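Local coordinates for protein 378aa long hypothetical citrate synthase (Sulfolobus tokodaii, PDB 1VGM) that is of unconfirmed function but belongs to the citrate synthase family, a largely helical fold, here in a two-chain assembly, at residues L51-E56 with W343-I348; A43-L48 with L180-E185. One frame throughout, in Å; residues are numbered along the deposited sequence.

Contact 1: residues L51-E56 with W343-I348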
loop_
_atom_site.group_PDB
_atom_site.type_symbol
_atom_site.label_atom_id
_atom_site.label_comp_id
_atom_site.label_asym_id
_atom_site.label_seq_id
_atom_site.Cartn_x
_atom_site.Cartn_y
_atom_site.Cartn_z
ATOM N N LEU A 51 9.009 -21.983 -11.098
ATOM C CA LEU A 51 7.868 -22.144 -11.993
ATOM C C LEU A 51 7.135 -20.810 -12.159
ATOM O O LEU A 51 6.912 -20.347 -13.287
ATOM C CB LEU A 51 6.918 -23.210 -11.437
ATOM C CG LEU A 51 5.618 -23.534 -12.177
ATOM C CD1 LEU A 51 5.918 -24.024 -13.591
ATOM C CD2 LEU A 51 4.843 -24.592 -11.386
ATOM N N MET A 52 6.767 -20.188 -11.039
ATOM C CA MET A 52 5.976 -18.961 -11.090
ATOM C C MET A 52 6.739 -17.801 -11.727
ATOM O O MET A 52 6.152 -16.998 -12.452
ATOM C CB MET A 52 5.503 -18.550 -9.688
ATOM C CG MET A 52 4.424 -19.453 -9.071
ATOM S SD MET A 52 3.006 -19.821 -10.146
ATOM C CE MET A 52 1.684 -19.095 -9.238
ATOM N N LEU A 53 8.038 -17.697 -11.459
ATOM C CA LEU A 53 8.785 -16.518 -11.890
ATOM C C LEU A 53 9.348 -16.706 -13.294
ATOM O O LEU A 53 9.285 -15.797 -14.125
ATOM C CB LEU A 53 9.920 -16.213 -10.909
ATOM C CG LEU A 53 9.485 -15.769 -9.506
ATOM C CD1 LEU A 53 10.714 -15.620 -8.605
ATOM C CD2 LEU A 53 8.729 -14.450 -9.589
ATOM N N TYR A 54 9.887 -17.893 -13.557
ATOM C CA TYR A 54 10.558 -18.163 -14.824
ATOM C C TYR A 54 9.660 -18.908 -15.812
ATOM O O TYR A 54 9.899 -18.874 -17.017
ATOM C CB TYR A 54 11.847 -18.961 -14.575
ATOM C CG TYR A 54 12.905 -18.197 -13.801
ATOM C CD1 TYR A 54 12.818 -18.064 -12.419
ATOM C CD2 TYR A 54 13.983 -17.587 -14.454
ATOM C CE1 TYR A 54 13.770 -17.345 -11.698
ATOM C CE2 TYR A 54 14.949 -16.860 -13.736
ATOM C CZ TYR A 54 14.832 -16.747 -12.360
ATOM O OH TYR A 54 15.779 -16.042 -11.642
ATOM N N GLY A 55 8.627 -19.581 -15.311
ATOM C CA GLY A 55 7.607 -20.125 -16.197
ATOM C C GLY A 55 7.590 -21.641 -16.325
ATOM O O GLY A 55 6.581 -22.213 -16.741
ATOM N N GLU A 56 8.688 -22.301 -15.970
ATOM C CA GLU A 56 8.739 -23.763 -16.003
ATOM C C GLU A 56 9.272 -24.332 -14.694
ATOM O O GLU A 56 9.897 -23.621 -13.909
ATOM C CB GLU A 56 9.630 -24.243 -17.153
ATOM C CG GLU A 56 9.279 -23.656 -18.509
ATOM C CD GLU A 56 7.989 -24.212 -19.076
ATOM O OE1 GLU A 56 7.552 -23.722 -20.138
ATOM O OE2 GLU A 56 7.410 -25.136 -18.466
ATOM N N TRP A 343 2.276 -12.354 -5.105
ATOM C CA TRP A 343 2.373 -10.905 -5.264
ATOM C C TRP A 343 3.505 -10.526 -6.223
ATOM O O TRP A 343 3.307 -9.727 -7.143
ATOM C CB TRP A 343 2.591 -10.204 -3.916
ATOM C CG TRP A 343 1.404 -10.270 -2.977
ATOM C CD1 TRP A 343 0.078 -10.388 -3.318
ATOM C CD2 TRP A 343 1.445 -10.231 -1.541
ATOM N NE1 TRP A 343 -0.703 -10.427 -2.184
ATOM C CE2 TRP A 343 0.109 -10.333 -1.080
ATOM C CE3 TRP A 343 2.480 -10.146 -0.603
ATOM C CZ2 TRP A 343 -0.214 -10.352 0.288
ATOM C CZ3 TRP A 343 2.160 -10.165 0.756
ATOM C CH2 TRP A 343 0.823 -10.268 1.187
ATOM N N LEU A 344 4.688 -11.094 -6.009
ATOM C CA LEU A 344 5.849 -10.752 -6.824
ATOM C C LEU A 344 5.654 -11.202 -8.275
ATOM O O LEU A 344 5.956 -10.462 -9.209
ATOM C CB LEU A 344 7.112 -11.401 -6.250
ATOM C CG LEU A 344 7.635 -10.869 -4.911
ATOM C CD1 LEU A 344 8.712 -11.815 -4.397
ATOM C CD2 LEU A 344 8.187 -9.447 -5.066
ATOM N N ALA A 345 5.145 -12.415 -8.467
ATOM C CA ALA A 345 4.905 -12.918 -9.819
ATOM C C ALA A 345 3.941 -12.004 -10.576
ATOM O O ALA A 345 4.122 -11.742 -11.760
ATOM C CB ALA A 345 4.356 -14.344 -9.763
ATOM N N HIS A 346 2.921 -11.514 -9.884
ATOM C CA HIS A 346 1.901 -10.683 -10.518
ATOM C C HIS A 346 2.398 -9.291 -10.906
ATOM O O HIS A 346 2.037 -8.781 -11.965
ATOM C CB HIS A 346 0.676 -10.535 -9.603
ATOM C CG HIS A 346 -0.310 -11.653 -9.726
ATOM N ND1 HIS A 346 -1.185 -11.764 -10.786
ATOM C CD2 HIS A 346 -0.545 -12.725 -8.933
ATOM C CE1 HIS A 346 -1.911 -12.857 -10.642
ATOM N NE2 HIS A 346 -1.541 -13.460 -9.525
ATOM N N ILE A 347 3.200 -8.661 -10.054
ATOM C CA ILE A 347 3.657 -7.313 -10.370
ATOM C C ILE A 347 4.757 -7.328 -11.433
ATOM O O ILE A 347 4.907 -6.367 -12.190
ATOM C CB ILE A 347 4.167 -6.544 -9.105
ATOM C CG1 ILE A 347 5.265 -7.337 -8.395
ATOM C CG2 ILE A 347 3.003 -6.278 -8.156
ATOM C CD1 ILE A 347 5.840 -6.633 -7.169
ATOM N N ILE A 348 5.516 -8.418 -11.499
ATOM C CA ILE A 348 6.519 -8.571 -12.546
ATOM C C ILE A 348 5.829 -8.762 -13.895
ATOM O O ILE A 348 6.223 -8.153 -14.891
ATOM C CB ILE A 348 7.454 -9.783 -12.263
ATOM C CG1 ILE A 348 8.345 -9.476 -11.061
ATOM C CG2 ILE A 348 8.341 -10.063 -13.469
ATOM C CD1 ILE A 348 9.273 -10.607 -10.679
#
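Leu53 makes the largest share of this contact, with Ala345 close behind. Its CD2 branch lies 4.0 Å from Ile348 CD1 and 4.1 Å from Ala345 CA, so one methyl of Leu53 meets both the end of Ile348 and the alpha carbon of Ala345. The two longer side chains cross at about a right angle. In Leu53, CG stands beside the backbone N (chi1 -67°), which swings the branched end toward helix 331-353 although its CB sets out obliquely. Ala345 adds the second touch: its CB sits 4.4 Å from Met52 CB and 4.2 Å from Met52 O. With alanine at the interface, the backbones come close, Leu53 CA lying 5.7 Å from Ala345 CA. This is apolar helix-to-helix packing of the last turn of helix 45-54 against the long helix 331-353, within the mainly helical citrate synthase fold, and no hydrogen bond crosses it. Leu19 touches both Met52 and Ala345, while Ala121 of helix 117-139 packs on Leu53. Past Tyr54 the helix ends at Gly55, whose positive phi (110°) turns the chain away, and Glu56 then forms a salt bridge with Arg370 of the second subunit.

Contact 2: residues A43-L48 with L180-E185; sequences ASYEEL and LYTDHE
The N-terminal turn of helix 45-54, with Ser44 as its N-cap, packs here on the loop that joins helices 168-180 and 188-197 in the citrate synthase fold. Thr182 is the loop residue that makes the contact. Its OG1 lies 3.4 Å from Leu48 CD2, the two side chains meeting tip to tip, and Leu48 CD2 also reaches Thr182 CB at 3.8 Å. Tyr45 comes in from another direction: its CE1 is 3.8 Å from Thr182 OG1, which sits at the ring edge and in the ring plane. Both Tyr45 and Leu48 hold CG opposite the backbone N (chi1 -175° in Tyr45), which extends them across to the loop. The helix start is fixed from within, since Ser44 OG donates to the anti lone pair of Glu47 OE2 at 2.9 Å and accepts a weak bond from Glu47 N. Asp175 takes a further bond from Tyr45 N. Farther along the loop, His184 ND1 donates to Glu185 OE2 at 2.7 Å, the carboxylate oxygen lying in the imidazole plane. No hydrogen bond joins the two segments. The Thr182 hydroxyl is instead hydrogen-bonded to Leu178 O at the end of helix 168-180, so this buried oxygen is satisfied by its own side of the interface and meets helix 45-54 through van der Waals contact with carbon.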
loop_
_atom_site.group_PDB
_atom_site.type_symbol
_atom_site.label_atom_id
_atom_site.label_comp_id
_atom_site.label_asym_id
_atom_site.label_seq_id
_atom_site.Cartn_x
_atom_site.Cartn_y
_atom_site.Cartn_z
ATOM N N ALA A 43 6.916 -31.887 -5.677
ATOM C CA ALA A 43 7.842 -30.779 -5.898
ATOM C C ALA A 43 8.176 -30.084 -4.576
ATOM O O ALA A 43 8.309 -30.740 -3.541
ATOM C CB ALA A 43 7.233 -29.784 -6.899
ATOM N N SER A 44 8.315 -28.764 -4.609
ATOM C CA SER A 44 8.780 -28.021 -3.448
ATOM C C SER A 44 8.607 -26.526 -3.698
ATOM O O SER A 44 8.398 -26.103 -4.831
ATOM C CB SER A 44 10.255 -28.331 -3.184
ATOM O OG SER A 44 11.067 -27.770 -4.199
ATOM N N TYR A 45 8.703 -25.724 -2.646
ATOM C CA TYR A 45 8.498 -24.294 -2.786
ATOM C C TYR A 45 9.542 -23.681 -3.710
ATOM O O TYR A 45 9.221 -22.832 -4.539
ATOM C CB TYR A 45 8.553 -23.626 -1.416
ATOM C CG TYR A 45 8.240 -22.144 -1.418
ATOM C CD1 TYR A 45 7.075 -21.648 -2.015
ATOM C CD2 TYR A 45 9.095 -21.234 -0.790
ATOM C CE1 TYR A 45 6.771 -20.273 -1.978
ATOM C CE2 TYR A 45 8.803 -19.866 -0.753
ATOM C CZ TYR A 45 7.645 -19.393 -1.344
ATOM O OH TYR A 45 7.377 -18.039 -1.306
ATOM N N GLU A 46 10.793 -24.109 -3.570
ATOM C CA GLU A 46 11.852 -23.635 -4.463
ATOM C C GLU A 46 11.556 -23.941 -5.935
ATOM O O GLU A 46 11.842 -23.129 -6.819
ATOM C CB GLU A 46 13.205 -24.251 -4.078
ATOM C CG GLU A 46 13.790 -23.712 -2.780
ATOM C CD GLU A 46 13.525 -24.614 -1.591
ATOM O OE1 GLU A 46 12.418 -25.204 -1.514
ATOM O OE2 GLU A 46 14.424 -24.725 -0.730
ATOM N N GLU A 47 10.989 -25.109 -6.209
ATOM C CA GLU A 47 10.614 -25.432 -7.577
ATOM C C GLU A 47 9.440 -24.583 -8.054
ATOM O O GLU A 47 9.403 -24.159 -9.211
ATOM C CB GLU A 47 10.290 -26.918 -7.693
ATOM C CG GLU A 47 11.536 -27.794 -7.584
ATOM C CD GLU A 47 11.208 -29.268 -7.426
ATOM O OE1 GLU A 47 11.375 -30.034 -8.397
ATOM O OE2 GLU A 47 10.787 -29.653 -6.322
ATOM N N LEU A 48 8.493 -24.318 -7.158
ATOM C CA LEU A 48 7.382 -23.419 -7.463
ATOM C C LEU A 48 7.807 -21.966 -7.661
ATOM O O LEU A 48 7.295 -21.278 -8.544
ATOM C CB LEU A 48 6.318 -23.483 -6.359
ATOM C CG LEU A 48 5.116 -22.546 -6.576
ATOM C CD1 LEU A 48 4.491 -22.788 -7.959
ATOM C CD2 LEU A 48 4.076 -22.782 -5.482
ATOM N N LEU A 180 0.738 -24.007 -1.011
ATOM C CA LEU A 180 -0.725 -23.992 -1.015
ATOM C C LEU A 180 -1.314 -22.577 -1.097
ATOM O O LEU A 180 -2.349 -22.369 -1.719
ATOM C CB LEU A 180 -1.260 -24.693 0.243
ATOM C CG LEU A 180 -1.268 -26.225 0.216
ATOM C CD1 LEU A 180 -1.420 -26.783 1.640
ATOM C CD2 LEU A 180 -2.412 -26.707 -0.672
ATOM N N TYR A 181 -0.650 -21.615 -0.462
ATOM C CA TYR A 181 -1.154 -20.250 -0.364
ATOM C C TYR A 181 -0.461 -19.294 -1.357
ATOM O O TYR A 181 -0.649 -18.078 -1.293
ATOM C CB TYR A 181 -0.949 -19.733 1.062
ATOM C CG TYR A 181 -2.096 -19.977 2.031
ATOM C CD1 TYR A 181 -1.842 -20.275 3.368
ATOM C CD2 TYR A 181 -3.425 -19.789 1.644
ATOM C CE1 TYR A 181 -2.877 -20.362 4.304
ATOM C CE2 TYR A 181 -4.471 -19.878 2.573
ATOM C CZ TYR A 181 -4.186 -20.159 3.904
ATOM O OH TYR A 181 -5.194 -20.205 4.844
ATOM N N THR A 182 0.343 -19.836 -2.267
ATOM C CA THR A 182 1.162 -19.006 -3.153
ATOM C C THR A 182 0.380 -18.007 -4.011
ATOM O O THR A 182 0.783 -16.850 -4.128
ATOM C CB THR A 182 2.042 -19.893 -4.065
ATOM O OG1 THR A 182 3.200 -20.309 -3.325
ATOM C CG2 THR A 182 2.477 -19.129 -5.338
ATOM N N ASP A 183 -0.728 -18.436 -4.608
ATOM C CA ASP A 183 -1.571 -17.508 -5.362
ATOM C C ASP A 183 -3.017 -17.986 -5.510
ATOM O O ASP A 183 -3.286 -19.190 -5.509
ATOM C CB ASP A 183 -0.972 -17.263 -6.750
ATOM C CG ASP A 183 -1.600 -16.078 -7.451
ATOM O OD1 ASP A 183 -1.859 -15.063 -6.775
ATOM O OD2 ASP A 183 -1.831 -16.157 -8.675
ATOM N N HIS A 184 -3.940 -17.031 -5.636
ATOM C CA HIS A 184 -5.360 -17.329 -5.815
ATOM C C HIS A 184 -6.148 -16.036 -6.006
ATOM O O HIS A 184 -6.193 -15.191 -5.111
ATOM C CB HIS A 184 -5.915 -18.088 -4.597
ATOM C CG HIS A 184 -6.945 -19.122 -4.942
ATOM N ND1 HIS A 184 -8.292 -18.840 -5.004
ATOM C CD2 HIS A 184 -6.825 -20.440 -5.246
ATOM C CE1 HIS A 184 -8.957 -19.936 -5.330
ATOM N NE2 HIS A 184 -8.088 -20.920 -5.483
ATOM N N GLU A 185 -6.776 -15.901 -7.172
ATOM C CA GLU A 185 -7.603 -14.744 -7.489
ATOM C C GLU A 185 -6.803 -13.452 -7.351
ATOM O O GLU A 185 -5.577 -13.477 -7.329
ATOM C CB GLU A 185 -8.828 -14.716 -6.577
ATOM C CG GLU A 185 -9.741 -15.929 -6.748
ATOM C CD GLU A 185 -10.611 -16.182 -5.527
ATOM O OE1 GLU A 185 -11.683 -15.560 -5.417
ATOM O OE2 GLU A 185 -10.217 -17.004 -4.671
#

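From the N terminus, the chain first passes 43-48, the start of helix 45-54, and then 51-56 at the end of the same helix. Contact 2 closes a loop of 131 intervening residues on reaching 180-185; contact 1 closes a longer one, of 286, at 343-348. The segments alternate along the chain, so the two closures cross. Helix 45-54 is thereby tied at its start to the loop after helix 168-180 and at its end to helix 331-353. The centres lie about 10 Å apart, and the contacts also meet directly: His346 NE2 and Asp183 OD2 are a probable hydrogen bond at 2.8 Å, while Met52 CE packs 4.0 Å from Thr182 CG2.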